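Local coordinates for alkyltransferase-like protein 1 (Schizosaccharomyces pombe, PDB 3GVA), which recognises DNA carrying O6-alkylguanine lesions, bends it and flips the damaged base into a hydrophobic pocket, presenting it to nucleotide excision repair, at residues P50-I60 with G74-E85. Sequence-based numbering, arbitrary orientation.
Sequences PETHVPWHRVI and GEQRQKDRLEEE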
# COMPACT_ATOMS: atom_id res chain seq x y z
N PRO A 50 11.09 4.81 -7.05
CA PRO A 50 10.42 3.73 -7.77
C PRO A 50 11.15 2.39 -7.76
O PRO A 50 10.53 1.35 -7.96
CB PRO A 50 10.26 4.30 -9.18
CG PRO A 50 11.38 5.29 -9.29
CD PRO A 50 11.35 5.95 -7.94
N GLU A 51 12.46 2.41 -7.51
CA GLU A 51 13.25 1.19 -7.48
C GLU A 51 13.58 0.71 -6.06
O GLU A 51 14.40 -0.18 -5.87
CB GLU A 51 14.55 1.37 -8.28
CG GLU A 51 14.32 1.38 -9.78
CD GLU A 51 13.68 0.09 -10.25
OE1 GLU A 51 14.32 -0.98 -10.12
OE2 GLU A 51 12.53 0.14 -10.75
N THR A 52 12.93 1.31 -5.07
CA THR A 52 13.15 0.94 -3.67
C THR A 52 12.90 -0.55 -3.42
O THR A 52 12.19 -1.21 -4.19
CB THR A 52 12.21 1.71 -2.73
OG1 THR A 52 12.47 1.32 -1.37
CG2 THR A 52 10.75 1.38 -3.05
N HIS A 53 13.46 -1.04 -2.33
CA HIS A 53 13.32 -2.43 -1.91
C HIS A 53 12.06 -2.56 -1.05
O HIS A 53 11.54 -3.65 -0.87
CB HIS A 53 14.53 -2.83 -1.07
CG HIS A 53 14.60 -2.10 0.25
ND1 HIS A 53 14.08 -2.63 1.41
CD2 HIS A 53 15.07 -0.88 0.56
CE1 HIS A 53 14.23 -1.76 2.39
NE2 HIS A 53 14.83 -0.69 1.90
N VAL A 54 11.60 -1.44 -0.49
CA VAL A 54 10.41 -1.45 0.35
C VAL A 54 9.23 -1.96 -0.48
O VAL A 54 8.99 -1.48 -1.59
CB VAL A 54 10.09 -0.03 0.88
CG1 VAL A 54 8.82 -0.06 1.72
CG2 VAL A 54 11.26 0.47 1.73
N PRO A 55 8.48 -2.95 0.04
CA PRO A 55 7.33 -3.50 -0.69
C PRO A 55 6.09 -2.60 -0.70
O PRO A 55 5.02 -3.00 -0.24
CB PRO A 55 7.08 -4.83 0.02
CG PRO A 55 7.44 -4.50 1.44
CD PRO A 55 8.72 -3.70 1.29
N TRP A 56 6.26 -1.40 -1.24
CA TRP A 56 5.18 -0.41 -1.32
C TRP A 56 3.92 -0.91 -2.01
O TRP A 56 2.83 -0.37 -1.79
CB TRP A 56 5.68 0.84 -2.04
CG TRP A 56 6.19 0.54 -3.42
CD1 TRP A 56 7.45 0.16 -3.77
CD2 TRP A 56 5.41 0.51 -4.63
NE1 TRP A 56 7.51 -0.11 -5.11
CE2 TRP A 56 6.28 0.10 -5.66
CE3 TRP A 56 4.08 0.79 -4.93
CZ2 TRP A 56 5.85 -0.05 -6.99
CZ3 TRP A 56 3.64 0.65 -6.24
CH2 TRP A 56 4.53 0.23 -7.26
N HIS A 57 4.06 -1.92 -2.85
CA HIS A 57 2.90 -2.43 -3.57
C HIS A 57 1.87 -3.07 -2.63
O HIS A 57 0.72 -3.25 -3.01
CB HIS A 57 3.33 -3.43 -4.65
CG HIS A 57 4.00 -4.65 -4.10
ND1 HIS A 57 5.26 -4.62 -3.55
CD2 HIS A 57 3.56 -5.93 -3.97
CE1 HIS A 57 5.57 -5.82 -3.10
NE2 HIS A 57 4.56 -6.63 -3.34
N ARG A 58 2.30 -3.39 -1.41
CA ARG A 58 1.39 -4.00 -0.44
C ARG A 58 0.57 -2.97 0.34
O ARG A 58 -0.24 -3.33 1.19
CB ARG A 58 2.17 -4.89 0.53
CG ARG A 58 2.76 -6.11 -0.16
CD ARG A 58 3.59 -6.97 0.76
NE ARG A 58 4.36 -7.94 -0.01
CZ ARG A 58 5.52 -8.47 0.38
NH1 ARG A 58 6.05 -8.12 1.54
NH2 ARG A 58 6.17 -9.30 -0.42
N VAL A 59 0.77 -1.69 0.05
CA VAL A 59 0.01 -0.64 0.71
C VAL A 59 -1.03 -0.12 -0.30
O VAL A 59 -0.67 0.33 -1.39
CB VAL A 59 0.93 0.52 1.18
CG1 VAL A 59 0.13 1.55 1.96
CG2 VAL A 59 2.05 -0.03 2.06
N ILE A 60 -2.31 -0.21 0.04
CA ILE A 60 -3.37 0.23 -0.86
C ILE A 60 -4.33 1.14 -0.11
O ILE A 60 -4.29 1.20 1.11
CB ILE A 60 -4.18 -0.97 -1.41
CG1 ILE A 60 -4.90 -1.69 -0.27
CG2 ILE A 60 -3.25 -1.94 -2.12
CD1 ILE A 60 -5.79 -2.84 -0.72
N GLY A 74 3.11 3.23 -12.24
CA GLY A 74 3.16 2.77 -10.87
C GLY A 74 1.99 1.86 -10.53
O GLY A 74 2.16 0.82 -9.91
N GLU A 75 0.80 2.27 -10.93
CA GLU A 75 -0.40 1.48 -10.68
C GLU A 75 -0.32 0.12 -11.38
O GLU A 75 -0.75 -0.90 -10.83
CB GLU A 75 -1.64 2.27 -11.13
CG GLU A 75 -1.90 3.50 -10.25
CD GLU A 75 -3.01 4.39 -10.79
OE1 GLU A 75 -3.38 5.36 -10.08
OE2 GLU A 75 -3.50 4.14 -11.90
N GLN A 76 0.25 0.11 -12.58
CA GLN A 76 0.41 -1.14 -13.33
C GLN A 76 1.43 -2.02 -12.61
O GLN A 76 1.26 -3.24 -12.52
CB GLN A 76 0.89 -0.85 -14.76
CG GLN A 76 1.09 -2.08 -15.63
CD GLN A 76 -0.19 -2.87 -15.83
OE1 GLN A 76 -0.64 -3.59 -14.94
NE2 GLN A 76 -0.79 -2.73 -17.01
N ARG A 77 2.50 -1.40 -12.11
CA ARG A 77 3.52 -2.13 -11.38
C ARG A 77 2.88 -2.73 -10.13
O ARG A 77 3.07 -3.91 -9.83
CB ARG A 77 4.67 -1.21 -10.98
CG ARG A 77 5.40 -0.58 -12.15
CD ARG A 77 6.58 0.28 -11.71
NE ARG A 77 7.72 -0.54 -11.30
CZ ARG A 77 8.94 -0.06 -11.06
NH1 ARG A 77 9.18 1.24 -11.19
NH2 ARG A 77 9.91 -0.88 -10.69
N GLN A 78 2.12 -1.92 -9.40
CA GLN A 78 1.47 -2.42 -8.19
C GLN A 78 0.55 -3.60 -8.49
O GLN A 78 0.57 -4.61 -7.78
CB GLN A 78 0.69 -1.31 -7.48
CG GLN A 78 -0.10 -1.81 -6.28
CD GLN A 78 -0.43 -0.70 -5.30
OE1 GLN A 78 -0.71 0.42 -5.70
NE2 GLN A 78 -0.41 -1.02 -4.01
N LYS A 79 -0.25 -3.48 -9.54
CA LYS A 79 -1.15 -4.56 -9.91
C LYS A 79 -0.34 -5.82 -10.24
O LYS A 79 -0.62 -6.89 -9.71
CB LYS A 79 -2.00 -4.16 -11.12
CG LYS A 79 -2.96 -5.25 -11.59
CD LYS A 79 -3.95 -4.71 -12.61
CE LYS A 79 -4.90 -5.80 -13.09
NZ LYS A 79 -4.19 -6.89 -13.82
N ASP A 80 0.67 -5.68 -11.10
CA ASP A 80 1.52 -6.80 -11.49
C ASP A 80 2.11 -7.50 -10.27
O ASP A 80 2.09 -8.73 -10.17
CB ASP A 80 2.67 -6.32 -12.38
CG ASP A 80 2.28 -6.21 -13.86
OD1 ASP A 80 1.14 -6.54 -14.21
OD2 ASP A 80 3.14 -5.80 -14.67
N ARG A 81 2.64 -6.71 -9.35
CA ARG A 81 3.25 -7.25 -8.15
C ARG A 81 2.27 -7.92 -7.21
O ARG A 81 2.57 -8.96 -6.64
CB ARG A 81 4.03 -6.16 -7.42
CG ARG A 81 5.06 -5.47 -8.30
CD ARG A 81 5.96 -4.56 -7.49
NE ARG A 81 6.78 -3.71 -8.35
CZ ARG A 81 7.93 -3.15 -7.95
NH1 ARG A 81 8.38 -3.36 -6.73
NH2 ARG A 81 8.61 -2.38 -8.79
N LEU A 82 1.10 -7.32 -7.03
CA LEU A 82 0.10 -7.92 -6.15
C LEU A 82 -0.37 -9.27 -6.71
O LEU A 82 -0.48 -10.27 -5.99
CB LEU A 82 -1.09 -6.98 -5.98
CG LEU A 82 -0.82 -5.82 -5.00
CD1 LEU A 82 -1.99 -4.83 -4.97
CD2 LEU A 82 -0.57 -6.41 -3.62
N GLU A 83 -0.65 -9.31 -8.01
CA GLU A 83 -1.09 -10.56 -8.62
C GLU A 83 -0.05 -11.67 -8.46
O GLU A 83 -0.40 -12.84 -8.28
CB GLU A 83 -1.44 -10.33 -10.10
CG GLU A 83 -2.69 -9.47 -10.26
CD GLU A 83 -3.22 -9.43 -11.68
OE1 GLU A 83 -2.49 -8.95 -12.57
OE2 GLU A 83 -4.37 -9.87 -11.90
N GLU A 84 1.24 -11.32 -8.51
CA GLU A 84 2.30 -12.31 -8.35
C GLU A 84 2.30 -12.93 -6.95
O GLU A 84 2.75 -14.06 -6.77
CB GLU A 84 3.66 -11.68 -8.63
CG GLU A 84 3.91 -11.41 -10.11
CD GLU A 84 5.18 -10.62 -10.35
OE1 GLU A 84 5.55 -10.44 -11.52
OE2 GLU A 84 5.80 -10.18 -9.36
N GLU A 85 1.80 -12.19 -5.96
CA GLU A 85 1.75 -12.71 -4.60
C GLU A 85 0.41 -13.38 -4.28
O GLU A 85 0.08 -13.61 -3.11
CB GLU A 85 2.07 -11.59 -3.59
CG GLU A 85 3.45 -10.98 -3.81
CD GLU A 85 3.83 -9.90 -2.82
OE1 GLU A 85 4.86 -9.22 -3.07
OE2 GLU A 85 3.12 -9.72 -1.81
O HOH W 1 10.26 -0.66 -6.28
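With CG between its backbone N and carbonyl carbon (chi1 62°), H57 turns its imidazole toward E85, whose extended side chain comes from the opposite direction. H57 NE2 donates to E85 OE1 at 2.6 Å, within the ring plane but well above that of the carboxylate. R58 grips the same carboxylate side-on: NE reaches the syn lone pair of E85 OE2 at 2.8 Å, and NH2 meets OE1 at 3.0 Å from the face opposite H57. The backbone N of G20 also bonds OE2. An alanine at E85 would probably leave R58 without this carboxylate and the H57 ring freer to turn. R81 CD lies over one face of that ring, a CH-pi contact 4.2 Å from its centroid. This 3-10 turn of the alkyltransferase-type DNA-binding domain, which carries the PWHR sequence, lies between helices 38-46 and 73-84 and packs on the latter. The Q78 amide NE2 bonds both H57 O (2.7 Å) and V59 O (3.0 Å), each carbonyl met from above its own plane. The W56 ring presents its edge to G74 O and R77 CB, while CZ2 sits over the centre of the R81 guanidinium. Near P50, R77 NH2 forms a salt bridge with E51 OE2 at 2.8 Å, guanidinium and carboxylate nearly coplanar.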